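Local structure of protein disulfide isomerase (4N30) at residues Q105-E110 with E162-D167. The protein is a thioredoxin-fold oxidoreductase of the DsbA subfamily that probably takes part in forming or rearranging protein disulfide bonds. Residues are numbered along the deposited sequence; the frame is centred on the assembly and turned at random. Where two conformers were deposited one is given.
Sequences QARLVE and ELIDSD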
loop_
_atom_site.group_PDB
_atom_site.type_symbol
_atom_site.label_atom_id
_atom_site.label_comp_id
_atom_site.label_asym_id
_atom_site.label_seq_id
_atom_site.Cartn_x
_atom_site.Cartn_y
_atom_site.Cartn_z
ATOM N N GLN A 105 9.776 2.357 7.862
ATOM C CA GLN A 105 8.996 3.214 6.985
ATOM C C GLN A 105 7.540 2.771 6.936
ATOM O O GLN A 105 6.635 3.665 6.870
ATOM C CB GLN A 105 9.660 3.238 5.620
ATOM C CG GLN A 105 10.963 4.056 5.729
ATOM C CD GLN A 105 11.950 3.729 4.598
ATOM O OE1 GLN A 105 11.555 3.252 3.474
ATOM N NE2 GLN A 105 13.186 3.981 4.837
ATOM N N ALA A 106 7.236 1.461 7.020
ATOM C CA ALA A 106 5.878 1.014 7.119
ATOM C C ALA A 106 5.208 1.617 8.388
ATOM O O ALA A 106 4.053 2.024 8.370
ATOM C CB ALA A 106 5.838 -0.523 7.106
ATOM N N ARG A 107 5.953 1.594 9.473
ATOM C CA ARG A 107 5.391 2.159 10.705
ATOM C C ARG A 107 5.193 3.640 10.587
ATOM O O ARG A 107 4.157 4.158 11.112
ATOM C CB ARG A 107 6.306 1.803 11.868
ATOM C CG ARG A 107 6.430 0.317 12.245
ATOM C CD ARG A 107 7.382 0.011 13.383
ATOM N NE ARG A 107 7.839 -1.336 13.344
ATOM C CZ ARG A 107 9.090 -1.729 12.999
ATOM N NH1 ARG A 107 10.095 -0.868 12.900
ATOM N NH2 ARG A 107 9.308 -3.032 13.047
ATOM N N LEU A 108 6.057 4.379 9.964
ATOM C CA LEU A 108 5.912 5.812 9.791
ATOM C C LEU A 108 4.627 6.107 9.020
ATOM O O LEU A 108 3.847 7.009 9.433
ATOM C CB LEU A 108 7.068 6.438 9.024
ATOM C CG LEU A 108 8.321 6.543 9.814
ATOM C CD1 LEU A 108 9.431 7.027 8.886
ATOM C CD2 LEU A 108 8.157 7.477 10.995
ATOM N N VAL A 109 4.301 5.314 7.990
ATOM C CA VAL A 109 3.142 5.695 7.184
ATOM C C VAL A 109 1.817 5.362 7.990
ATOM O O VAL A 109 0.812 6.102 7.913
ATOM C CB VAL A 109 3.074 5.145 5.747
ATOM C CG1 VAL A 109 4.252 5.644 4.946
ATOM C CG2 VAL A 109 2.962 3.630 5.711
ATOM N N GLU A 110 1.818 4.259 8.762
ATOM C CA GLU A 110 0.639 3.983 9.625
ATOM C C GLU A 110 0.490 5.130 10.629
ATOM O O GLU A 110 -0.663 5.581 10.892
ATOM C CB GLU A 110 0.793 2.660 10.354
ATOM C CG GLU A 110 0.776 1.408 9.457
ATOM C CD GLU A 110 -0.598 1.259 8.777
ATOM O OE1 GLU A 110 -1.628 1.603 9.398
ATOM O OE2 GLU A 110 -0.676 1.066 7.556
ATOM N N GLU A 162 2.109 -0.518 19.265
ATOM C CA GLU A 162 2.062 -1.937 18.917
ATOM C C GLU A 162 0.863 -2.269 18.100
ATOM O O GLU A 162 0.911 -3.300 17.406
ATOM C CB GLU A 162 2.060 -2.791 20.184
ATOM C CG GLU A 162 3.287 -2.558 21.069
ATOM C CD GLU A 162 3.281 -3.456 22.298
ATOM O OE1 GLU A 162 2.777 -3.010 23.362
ATOM O OE2 GLU A 162 3.704 -4.625 22.172
ATOM N N LEU A 163 -0.195 -1.454 18.130
ATOM C CA LEU A 163 -1.362 -1.713 17.277
ATOM C C LEU A 163 -0.968 -1.601 15.820
ATOM O O LEU A 163 -1.289 -2.491 15.002
ATOM C CB LEU A 163 -2.500 -0.829 17.664
ATOM C CG LEU A 163 -3.098 -0.968 19.109
ATOM C CD1 LEU A 163 -4.200 0.052 19.363
ATOM C CD2 LEU A 163 -3.725 -2.333 19.263
ATOM N N ILE A 164 -0.237 -0.513 15.502
ATOM C CA ILE A 164 0.160 -0.335 14.099
ATOM C C ILE A 164 1.154 -1.399 13.661
ATOM O O ILE A 164 1.135 -1.920 12.529
ATOM C CB ILE A 164 0.538 1.096 13.704
ATOM C CG1 ILE A 164 1.696 1.530 14.488
ATOM C CG2 ILE A 164 -0.699 1.975 13.870
ATOM C CD1 ILE A 164 3.047 1.440 13.757
ATOM N N ASP A 165 2.033 -1.787 14.593
ATOM C CA ASP A 165 3.060 -2.832 14.304
ATOM C C ASP A 165 2.319 -4.111 13.994
ATOM O O ASP A 165 2.699 -4.796 12.984
ATOM C CB ASP A 165 3.968 -2.994 15.558
ATOM C CG ASP A 165 4.992 -4.122 15.468
ATOM O OD1 ASP A 165 5.927 -3.983 14.672
ATOM O OD2 ASP A 165 4.865 -5.090 16.282
ATOM N N SER A 166 1.268 -4.431 14.735
ATOM C CA SER A 166 0.459 -5.628 14.564
ATOM C C SER A 166 -0.178 -5.607 13.218
ATOM O O SER A 166 -0.257 -6.660 12.542
ATOM C CB SER A 166 -0.677 -5.636 15.558
ATOM O OG SER A 166 -0.227 -5.974 16.849
ATOM N N ASP A 167 -0.637 -4.408 12.773
ATOM C CA ASP A 167 -1.376 -4.334 11.535
ATOM C C ASP A 167 -0.415 -4.562 10.379
ATOM O O ASP A 167 -0.805 -5.211 9.375
ATOM C CB ASP A 167 -2.003 -2.987 11.363
ATOM C CG ASP A 167 -3.181 -2.780 12.320
ATOM O OD1 ASP A 167 -3.588 -3.784 12.936
ATOM O OD2 ASP A 167 -3.600 -1.641 12.449
HETATM O O HOH W 1 -3.544 0.015 10.411
#
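Arg107 and Glu110, one turn apart on helix 105-110, face Ile164 and Asp165 of helix 162-167, the two axes approaching to 9.6 Å with 119° between their N-to-C directions. The CA atoms come nearest where Glu110 meets Ile164, 6.2 Å apart. Both segments belong to the helical domain that DsbA-type proteins insert into the thioredoxin fold, and the contact packs helix 99-131 against helix 162-177. Ile164 supplies the apolar centre. Ile164 CB lies 3.7 Å from Glu110 CB, while CG1 of the same isoleucine, set between the backbone N and the carbonyl carbon (chi1 62°), carries its CD1 to within 3.8 Å of Arg107 CB. The arginine chain crosses the isoleucine at about a right angle and runs on, extended from CG to NE, beside Asp165. There a long salt bridge of 3.5 Å joins Arg107 NE to Asp165 OD1, which sits at the guanidinium edge, near its plane, although the carboxylate is turned 39° from that plane. Asp165 OD2 has a second cationic partner in Lys169. On the other flank the Glu110 chain bends at chi2, and His92 hydrogen-bonds its OE2, tying this helix to strand 86-92. The remaining oxygen faces Asp167 across a water, which probably eases the repulsion of two like charges by donating to Glu110 OE1 at 2.7 Å and to Asp167 OD2 at 2.6 Å.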